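Local coordinates for multicopper oxidase (Arthrobacter sp. FB24, PDB 3GDC), which probably acts as a laccase, passing electrons from the substrates it oxidises through a mononuclear copper to a three-copper cluster where dioxygen is reduced to water, at residues W57-R62 with H129-H134; I78-A83 with H88-H93. All blocks are in the same frame, centred on the assembly; numbering follows the deposited sequence.

Starting from the N terminus, strand 52-59 brings in W57-R62, the first half of contact 1. The chain then runs along strand 67-71 into strand 75-82, which supplies I78-A83, turns through a four-residue loop and comes back as H88-H93, closing contact 2. Further on, strands 116-122 and 127-132 lead to H129-H134, where contact 1 closes the wider loop of 66 intervening residues, with contact 2 nested inside it. The two contacts meet where strands 91-92 and 127-132 pair, with H132 O lying 2.7 Å from H91 N, probably hydrogen-bonded. H88-H93 and H129-H134 supply ligands to two of the same coppers, that of H88 and C133 and that of H93 and H132.

Contact 1 (W57-R62 with H129-H134); sequences WSYNGR and HLYHCH. With CU (copper (II) ion), chain E; CU (copper (II) ion), chain O; CU (copper (II) ion), chain D.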
ATOM      1  N   TRP A  57      -4.701  17.785 -21.765  1.00 17.31           N
ATOM      2  CA  TRP A  57      -3.572  17.534 -22.635  1.00 17.07           C
ATOM      3  C   TRP A  57      -3.630  16.030 -22.874  1.00 16.78           C
ATOM      4  O   TRP A  57      -3.524  15.243 -21.923  1.00 16.09           O
ATOM      5  CB  TRP A  57      -2.267  17.882 -21.930  1.00 17.64           C
ATOM      6  CG  TRP A  57      -2.051  19.343 -21.664  1.00 17.72           C
ATOM      7  CD1 TRP A  57      -2.678  20.402 -22.266  1.00 19.63           C
ATOM      8  CD2 TRP A  57      -1.117  19.906 -20.737  1.00 19.30           C
ATOM      9  NE1 TRP A  57      -2.197  21.591 -21.759  1.00 20.30           N
ATOM     10  CE2 TRP A  57      -1.238  21.315 -20.821  1.00 18.97           C
ATOM     11  CE3 TRP A  57      -0.200  19.356 -19.831  1.00 17.61           C
ATOM     12  CZ2 TRP A  57      -0.469  22.184 -20.030  1.00 19.66           C
ATOM     13  CZ3 TRP A  57       0.570  20.217 -19.054  1.00 19.11           C
ATOM     14  CH2 TRP A  57       0.423  21.615 -19.152  1.00 19.66           C
ATOM     15  N   SER A  58      -3.814  15.629 -24.120  1.00 16.33           N
ATOM     16  CA  SER A  58      -4.094  14.230 -24.410  1.00 16.58           C
ATOM     17  C   SER A  58      -3.244  13.689 -25.544  1.00 16.57           C
ATOM     18  O   SER A  58      -2.906  14.412 -26.478  1.00 18.05           O
ATOM     19  CB  SER A  58      -5.569  14.045 -24.770  1.00 16.69           C
ATOM     20  OG  SER A  58      -5.880  14.710 -25.977  1.00 18.34           O
ATOM     21  N   TYR A  59      -2.925  12.406 -25.457  1.00 16.58           N
ATOM     22  CA  TYR A  59      -2.332  11.687 -26.573  1.00 16.36           C
ATOM     23  C   TYR A  59      -3.446  11.178 -27.485  1.00 16.28           C
ATOM     24  O   TYR A  59      -4.304  10.395 -27.045  1.00 16.51           O
ATOM     25  CB  TYR A  59      -1.519  10.502 -26.063  1.00 16.04           C
ATOM     26  CG  TYR A  59      -0.315  10.826 -25.214  1.00 15.38           C
ATOM     27  CD1 TYR A  59       0.768  11.557 -25.729  1.00 13.72           C
ATOM     28  CD2 TYR A  59      -0.219  10.339 -23.907  1.00 14.92           C
ATOM     29  CE1 TYR A  59       1.885  11.830 -24.949  1.00 13.91           C
ATOM     30  CE2 TYR A  59       0.919  10.595 -23.120  1.00 13.84           C
ATOM     31  CZ  TYR A  59       1.961  11.347 -23.651  1.00 14.28           C
ATOM     32  OH  TYR A  59       3.082  11.595 -22.881  1.00 15.39           O
ATOM     33  N   ASN A  60      -3.431  11.621 -28.746  1.00 16.72           N
ATOM     34  CA  ASN A  60      -4.420  11.219 -29.760  1.00 17.28           C
ATOM     35  C   ASN A  60      -5.867  11.564 -29.389  1.00 17.22           C
ATOM     36  O   ASN A  60      -6.810  10.867 -29.799  1.00 17.53           O
ATOM     37  CB  ASN A  60      -4.292   9.721 -30.101  1.00 17.76           C
ATOM     38  CG  ASN A  60      -3.065   9.410 -30.948  1.00 19.22           C
ATOM     39  OD1 ASN A  60      -2.294  10.302 -31.304  1.00 22.48           O
ATOM     40  ND2 ASN A  60      -2.878   8.135 -31.267  1.00 20.97           N
ATOM     41  N   GLY A  61      -6.033  12.636 -28.616  1.00 17.22           N
ATOM     42  CA  GLY A  61      -7.361  13.195 -28.329  1.00 17.53           C
ATOM     43  C   GLY A  61      -8.250  12.341 -27.449  1.00 17.41           C
ATOM     44  O   GLY A  61      -9.479  12.455 -27.506  1.00 17.79           O
ATOM     45  N   ARG A  62      -7.638  11.479 -26.643  1.00 17.13           N
ATOM     46  CA  ARG A  62      -8.382  10.659 -25.683  1.00 16.42           C
ATOM     47  C   ARG A  62      -7.617  10.579 -24.368  1.00 16.28           C
ATOM     48  O   ARG A  62      -6.376  10.621 -24.350  1.00 15.40           O
ATOM     49  CB  ARG A  62      -8.617   9.246 -26.236  1.00 17.34           C
ATOM     50  CG  ARG A  62      -7.342   8.543 -26.681  1.00 18.26           C
ATOM     51  CD  ARG A  62      -7.219   7.187 -25.974  1.00 24.31           C
ATOM     52  NE  ARG A  62      -7.766   6.144 -26.779  1.00 24.36           N
ATOM     53  CZ  ARG A  62      -7.775   4.848 -26.492  1.00 21.53           C
ATOM     54  NH1 ARG A  62      -7.275   4.350 -25.356  1.00 18.93           N
ATOM     55  NH2 ARG A  62      -8.331   4.051 -27.371  1.00 19.74           N
ATOM     56  N   HIS A 129       2.319  -2.433 -18.321  1.00 13.89           N
ATOM     57  CA  HIS A 129       3.080  -1.217 -18.094  1.00 14.07           C
ATOM     58  C   HIS A 129       2.246   0.006 -18.486  1.00 13.81           C
ATOM     59  O   HIS A 129       1.026  -0.093 -18.683  1.00 13.85           O
ATOM     60  CB  HIS A 129       4.417  -1.266 -18.860  1.00 14.74           C
ATOM     61  CG  HIS A 129       5.172  -2.551 -18.686  1.00 15.64           C
ATOM     62  ND1 HIS A 129       5.651  -2.977 -17.462  1.00 14.87           N
ATOM     63  CD2 HIS A 129       5.542  -3.499 -19.586  1.00 16.40           C
ATOM     64  CE1 HIS A 129       6.271  -4.135 -17.616  1.00 16.53           C
ATOM     65  NE2 HIS A 129       6.218  -4.473 -18.895  1.00 16.13           N
ATOM     66  N   LEU A 130       2.906   1.154 -18.581  1.00 13.59           N
ATOM     67  CA  LEU A 130       2.250   2.422 -18.856  1.00 13.75           C
ATOM     68  C   LEU A 130       3.269   3.400 -19.411  1.00 13.61           C
ATOM     69  O   LEU A 130       4.481   3.127 -19.408  1.00 14.19           O
ATOM     70  CB  LEU A 130       1.582   2.988 -17.584  1.00 13.71           C
ATOM     71  CG  LEU A 130       2.456   3.438 -16.396  1.00 13.90           C
ATOM     72  CD1 LEU A 130       1.750   4.581 -15.603  1.00 15.70           C
ATOM     73  CD2 LEU A 130       2.815   2.308 -15.474  1.00 16.79           C
ATOM     74  N   TYR A 131       2.772   4.524 -19.909  1.00 12.99           N
ATOM     75  CA  TYR A 131       3.610   5.621 -20.363  1.00 13.11           C
ATOM     76  C   TYR A 131       2.929   6.923 -19.950  1.00 13.51           C
ATOM     77  O   TYR A 131       1.695   6.965 -19.745  1.00 13.38           O
ATOM     78  CB  TYR A 131       3.842   5.551 -21.890  1.00 13.41           C
ATOM     79  CG  TYR A 131       2.582   5.699 -22.721  1.00 13.20           C
ATOM     80  CD1 TYR A 131       2.137   6.963 -23.127  1.00 14.78           C
ATOM     81  CD2 TYR A 131       1.823   4.580 -23.074  1.00 12.79           C
ATOM     82  CE1 TYR A 131       0.966   7.112 -23.887  1.00 13.92           C
ATOM     83  CE2 TYR A 131       0.633   4.714 -23.825  1.00 11.36           C
ATOM     84  CZ  TYR A 131       0.224   5.985 -24.226  1.00 14.66           C
ATOM     85  OH  TYR A 131      -0.927   6.141 -24.951  1.00 13.47           O
ATOM     86  N   HIS A 132       3.716   7.980 -19.783  1.00 13.22           N
ATOM     87  CA  HIS A 132       3.161   9.295 -19.468  1.00 13.96           C
ATOM     88  C   HIS A 132       4.167  10.386 -19.753  1.00 14.24           C
ATOM     89  O   HIS A 132       5.351  10.108 -19.965  1.00 13.68           O
ATOM     90  CB  HIS A 132       2.678   9.361 -18.003  1.00 13.86           C
ATOM     91  CG  HIS A 132       3.743   9.066 -16.992  1.00 14.13           C
ATOM     92  ND1 HIS A 132       4.678   9.999 -16.600  1.00 13.81           N
ATOM     93  CD2 HIS A 132       4.014   7.941 -16.290  1.00 14.94           C
ATOM     94  CE1 HIS A 132       5.488   9.458 -15.707  1.00 15.53           C
ATOM     95  NE2 HIS A 132       5.102   8.211 -15.497  1.00 15.54           N
ATOM     96  N   CYS A 133       3.707  11.629 -19.781  1.00 15.00           N
ATOM     97  CA  CYS A 133       4.617  12.735 -20.026  1.00 15.95           C
ATOM     98  C   CYS A 133       5.546  12.940 -18.830  1.00 16.37           C
ATOM     99  O   CYS A 133       5.152  12.712 -17.677  1.00 17.03           O
ATOM    100  CB  CYS A 133       3.837  14.019 -20.330  1.00 15.48           C
ATOM    101  SG  CYS A 133       4.912  15.437 -20.620  1.00 16.90           S
ATOM    102  N   HIS A 134       6.780  13.362 -19.096  1.00 16.86           N
ATOM    103  CA  HIS A 134       7.719  13.602 -17.999  1.00 18.36           C
ATOM    104  C   HIS A 134       8.280  15.037 -17.974  1.00 19.13           C
ATOM    105  O   HIS A 134       9.331  15.300 -17.384  1.00 19.80           O
ATOM    106  CB  HIS A 134       8.833  12.547 -18.007  1.00 18.65           C
ATOM    107  CG  HIS A 134       9.384  12.247 -16.649  1.00 19.55           C
ATOM    108  ND1 HIS A 134      10.106  13.170 -15.925  1.00 22.31           N
ATOM    109  CD2 HIS A 134       9.320  11.132 -15.882  1.00 23.15           C
ATOM    110  CE1 HIS A 134      10.464  12.638 -14.770  1.00 22.63           C
ATOM    111  NE2 HIS A 134       9.994  11.403 -14.718  1.00 22.61           N
TER
HETATM  112 CU    CU E 303       5.740   6.782 -14.127  0.60 22.02          CU
HETATM  113 CU    CU O 304      10.381  10.003 -13.454  0.50 24.25          CU
HETATM  114 CU    CU D 301       3.729  17.243 -20.943  1.00 24.54          CU
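Y59 reaches across to Y131 and C133, and its ring is the bridge between the segments. Its CB points toward H129-H134, and CG, anti to the carbonyl carbon (chi1 -64°), lays the ring beside Y131. Y59 CG sits 4.1 Å from Y131 CE1. Farther along the same edge CD2 makes the tightest ring contact, 3.4 Å from Y131 CE1, and lies near the plane of the Y131 ring at its rim. Y59 CE2 follows at 3.6 Å from Y131 CE1. The two tyrosines slide past each other in opposite directions, their planes at 54°, an oblique pair. At the tip, OH packs 3.6 Å from C133 CB, while its hydrogen bond goes to T89 O; Y131 OH is hydrogen-bonded to P66 O at its own end. Beyond the tyrosine lies the His-Cys-His motif of multicopper oxidases. C133 SG binds a copper at 2.2 Å, a site completed by H88 and H141. H132 NE2 and H134 NE2 bind two other coppers, whose remaining ligands include histidines of the second subunit. The nearly straight bond from H132 ND1 to C133 O (3.0 Å, 171°), made in the ring plane but from above the carbonyl plane, probably limits rotation of the ring and helps keep NE2 aimed at its metal. Y59 ends strand 52-59 and enters a type I' turn to R62, packing on I39 of strand 33-49 and on L146; Y131, on strand 127-132, lies against L68 of strand 67-71 and I90.

Contact 2 (I78-A83 with H88-H93); sequences IHFTNA and HTIHFH. With CU (copper (II) ion), chain D; CU (copper (II) ion), chain E.
Apolar contact dominates where I78, F80, I90 and F92 interlock. I78 divides its branches between two partners: CG1 meets the F92 ring at CZ (3.6 Å), and CG2 meets I90 CD1 at 3.9 Å, the two isoleucines crossing at about a right angle. I90 crosses F80 obliquely, its CD1 3.5 Å from F80 CD1. The CH-pi contact comes from the same isoleucine: CG1 stands over one face of the F80 ring, 3.9 Å from its centroid and 13° off the normal. What puts the ring under that methylene is F80 CG lying anti to the backbone N (chi1 180°). At its edge, CE2 approaches the carbonyl of H88. Cutting F80 back to an alanine would probably open a gap beneath I90 and take away the support beside H88 and T89. I78, F80, I90 and F92 lie in the interior of a cupredoxin-like β sandwich: strand 75-82, paired with 33-49 and 116-122, packs against the segment leading into strand 91-92, which pairs with 127-132, and the two segments run nearly antiparallel. N82 meets H88 without a hydrogen bond: OD1 lies in the plane of the ring, 3.4 Å from H88 CD2 at its edge, with amide and ring planes 55° apart. The amide is fixed from its own side, OD1 taking the N-H of G84 and ND2 giving to H86 O and I111 O. Metal bonds finish both ends of H88-H93: H88 ND1 holds one copper at 2.1 Å, and H93 NE2 another at 2.0 Å, alongside H132 of the same chain and H271 of the second subunit.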
ATOM      1  N   ILE A  78       7.669   4.441 -31.537  1.00 18.10           N
ATOM      2  CA  ILE A  78       6.578   5.372 -31.287  1.00 18.17           C
ATOM      3  C   ILE A  78       6.944   6.714 -31.876  1.00 17.24           C
ATOM      4  O   ILE A  78       7.859   7.374 -31.390  1.00 17.78           O
ATOM      5  CB  ILE A  78       6.295   5.524 -29.776  1.00 17.99           C
ATOM      6  CG1 ILE A  78       5.898   4.171 -29.162  1.00 20.04           C
ATOM      7  CG2 ILE A  78       5.255   6.609 -29.531  1.00 19.95           C
ATOM      8  CD1 ILE A  78       4.523   3.737 -29.485  1.00 24.42           C
ATOM      9  N   HIS A  79       6.230   7.099 -32.929  1.00 17.58           N
ATOM     10  CA  HIS A  79       6.474   8.357 -33.635  1.00 18.01           C
ATOM     11  C   HIS A  79       5.639   9.434 -32.978  1.00 17.84           C
ATOM     12  O   HIS A  79       4.436   9.553 -33.237  1.00 18.59           O
ATOM     13  CB  HIS A  79       6.095   8.221 -35.116  1.00 18.67           C
ATOM     14  CG  HIS A  79       6.751   7.059 -35.791  1.00 19.22           C
ATOM     15  ND1 HIS A  79       8.073   7.079 -36.178  1.00 23.01           N
ATOM     16  CD2 HIS A  79       6.278   5.834 -36.125  1.00 21.34           C
ATOM     17  CE1 HIS A  79       8.390   5.914 -36.719  1.00 22.56           C
ATOM     18  NE2 HIS A  79       7.318   5.141 -36.697  1.00 22.58           N
ATOM     19  N   PHE A  80       6.289  10.193 -32.108  1.00 17.89           N
ATOM     20  CA  PHE A  80       5.643  11.215 -31.300  1.00 17.79           C
ATOM     21  C   PHE A  80       5.714  12.570 -31.986  1.00 18.41           C
ATOM     22  O   PHE A  80       6.784  12.983 -32.436  1.00 18.40           O
ATOM     23  CB  PHE A  80       6.326  11.292 -29.927  1.00 17.55           C
ATOM     24  CG  PHE A  80       5.732  12.326 -29.004  1.00 17.84           C
ATOM     25  CD1 PHE A  80       4.361  12.354 -28.750  1.00 17.62           C
ATOM     26  CD2 PHE A  80       6.553  13.256 -28.369  1.00 17.06           C
ATOM     27  CE1 PHE A  80       3.812  13.302 -27.875  1.00 16.44           C
ATOM     28  CE2 PHE A  80       6.019  14.204 -27.496  1.00 18.40           C
ATOM     29  CZ  PHE A  80       4.645  14.231 -27.250  1.00 17.18           C
ATOM     30  N   THR A  81       4.572  13.245 -32.085  1.00 18.58           N
ATOM     31  CA  THR A  81       4.526  14.642 -32.521  1.00 19.25           C
ATOM     32  C   THR A  81       3.824  15.466 -31.448  1.00 19.52           C
ATOM     33  O   THR A  81       2.778  15.057 -30.927  1.00 19.34           O
ATOM     34  CB  THR A  81       3.800  14.815 -33.874  1.00 19.96           C
ATOM     35  OG1 THR A  81       4.498  14.091 -34.889  1.00 21.47           O
ATOM     36  CG2 THR A  81       3.729  16.299 -34.293  1.00 20.74           C
ATOM     37  N   ASN A  82       4.411  16.608 -31.110  1.00 19.44           N
ATOM     38  CA  ASN A  82       3.808  17.508 -30.138  1.00 19.76           C
ATOM     39  C   ASN A  82       3.020  18.580 -30.872  1.00 20.42           C
ATOM     40  O   ASN A  82       3.602  19.496 -31.455  1.00 20.96           O
ATOM     41  CB  ASN A  82       4.863  18.141 -29.210  1.00 19.42           C
ATOM     42  CG  ASN A  82       4.236  19.005 -28.125  1.00 19.12           C
ATOM     43  OD1 ASN A  82       3.008  19.116 -28.046  1.00 19.31           O
ATOM     44  ND2 ASN A  82       5.066  19.621 -27.290  1.00 19.48           N
ATOM     45  N   ALA A  83       1.695  18.445 -30.868  1.00 20.85           N
ATOM     46  CA  ALA A  83       0.817  19.452 -31.453  1.00 21.79           C
ATOM     47  C   ALA A  83       0.165  20.345 -30.389  1.00 22.23           C
ATOM     48  O   ALA A  83      -0.761  21.103 -30.688  1.00 22.29           O
ATOM     49  CB  ALA A  83      -0.244  18.784 -32.343  1.00 21.76           C
ATOM     50  N   HIS A  88       6.367  18.695 -24.293  1.00 18.39           N
ATOM     51  CA  HIS A  88       5.919  17.428 -23.724  1.00 17.75           C
ATOM     52  C   HIS A  88       6.934  16.340 -24.063  1.00 17.16           C
ATOM     53  O   HIS A  88       7.826  16.529 -24.915  1.00 17.09           O
ATOM     54  CB  HIS A  88       4.539  17.020 -24.295  1.00 17.05           C
ATOM     55  CG  HIS A  88       3.417  17.950 -23.939  1.00 17.90           C
ATOM     56  ND1 HIS A  88       3.007  18.162 -22.639  1.00 15.38           N
ATOM     57  CD2 HIS A  88       2.611  18.714 -24.718  1.00 16.75           C
ATOM     58  CE1 HIS A  88       2.014  19.037 -22.632  1.00 17.08           C
ATOM     59  NE2 HIS A  88       1.747  19.377 -23.882  1.00 17.11           N
ATOM     60  N   THR A  89       6.803  15.193 -23.404  1.00 16.30           N
ATOM     61  CA  THR A  89       7.589  14.018 -23.750  1.00 16.63           C
ATOM     62  C   THR A  89       6.687  12.776 -23.664  1.00 16.46           C
ATOM     63  O   THR A  89       5.491  12.873 -23.315  1.00 16.33           O
ATOM     64  CB  THR A  89       8.807  13.814 -22.788  1.00 16.60           C
ATOM     65  OG1 THR A  89       8.341  13.378 -21.513  1.00 17.35           O
ATOM     66  CG2 THR A  89       9.640  15.086 -22.615  1.00 16.82           C
ATOM     67  N   ILE A  90       7.249  11.618 -23.983  1.00 16.21           N
ATOM     68  CA  ILE A  90       6.664  10.357 -23.544  1.00 15.87           C
ATOM     69  C   ILE A  90       7.729   9.584 -22.795  1.00 16.43           C
ATOM     70  O   ILE A  90       8.790   9.239 -23.350  1.00 15.93           O
ATOM     71  CB  ILE A  90       6.121   9.455 -24.683  1.00 16.08           C
ATOM     72  CG1 ILE A  90       5.221  10.228 -25.657  1.00 16.12           C
ATOM     73  CG2 ILE A  90       5.390   8.232 -24.082  1.00 15.57           C
ATOM     74  CD1 ILE A  90       4.721   9.384 -26.853  1.00 15.59           C
ATOM     75  N   HIS A  91       7.435   9.314 -21.528  1.00 16.04           N
ATOM     76  CA  HIS A  91       8.252   8.453 -20.716  1.00 16.53           C
ATOM     77  C   HIS A  91       7.563   7.098 -20.555  1.00 16.52           C
ATOM     78  O   HIS A  91       6.444   7.011 -20.029  1.00 15.49           O
ATOM     79  CB  HIS A  91       8.494   9.088 -19.346  1.00 16.32           C
ATOM     80  CG  HIS A  91       9.124   8.151 -18.380  1.00 17.21           C
ATOM     81  ND1 HIS A  91      10.403   7.666 -18.547  1.00 16.33           N
ATOM     82  CD2 HIS A  91       8.637   7.562 -17.265  1.00 17.91           C
ATOM     83  CE1 HIS A  91      10.689   6.840 -17.559  1.00 19.09           C
ATOM     84  NE2 HIS A  91       9.632   6.753 -16.771  1.00 19.80           N
ATOM     85  N   PHE A  92       8.222   6.041 -21.007  1.00 16.64           N
ATOM     86  CA  PHE A  92       7.664   4.701 -20.896  1.00 17.59           C
ATOM     87  C   PHE A  92       8.143   3.990 -19.634  1.00 18.39           C
ATOM     88  O   PHE A  92       9.293   4.150 -19.219  1.00 18.27           O
ATOM     89  CB  PHE A  92       8.047   3.854 -22.120  1.00 18.05           C
ATOM     90  CG  PHE A  92       7.196   4.112 -23.316  1.00 18.58           C
ATOM     91  CD1 PHE A  92       6.105   3.286 -23.599  1.00 20.72           C
ATOM     92  CD2 PHE A  92       7.473   5.179 -24.165  1.00 19.34           C
ATOM     93  CE1 PHE A  92       5.304   3.520 -24.714  1.00 19.38           C
ATOM     94  CE2 PHE A  92       6.666   5.422 -25.287  1.00 21.16           C
ATOM     95  CZ  PHE A  92       5.585   4.592 -25.551  1.00 20.31           C
ATOM     96  N   HIS A  93       7.258   3.199 -19.035  1.00 18.64           N
ATOM     97  CA  HIS A  93       7.652   2.236 -18.019  1.00 19.62           C
ATOM     98  C   HIS A  93       8.006   0.970 -18.778  1.00 20.64           C
ATOM     99  O   HIS A  93       7.154   0.344 -19.399  1.00 22.84           O
ATOM    100  CB  HIS A  93       6.519   1.985 -17.016  1.00 19.60           C
ATOM    101  CG  HIS A  93       6.369   3.062 -15.988  1.00 19.14           C
ATOM    102  ND1 HIS A  93       6.422   2.804 -14.636  1.00 19.71           N
ATOM    103  CD2 HIS A  93       6.179   4.399 -16.110  1.00 19.26           C
ATOM    104  CE1 HIS A  93       6.251   3.929 -13.967  1.00 20.29           C
ATOM    105  NE2 HIS A  93       6.110   4.915 -14.838  1.00 19.51           N
TER
HETATM  106 CU    CU D 301       3.729  17.243 -20.943  1.00 24.54          CU
HETATM  107 CU    CU E 303       5.740   6.782 -14.127  0.60 22.02          CU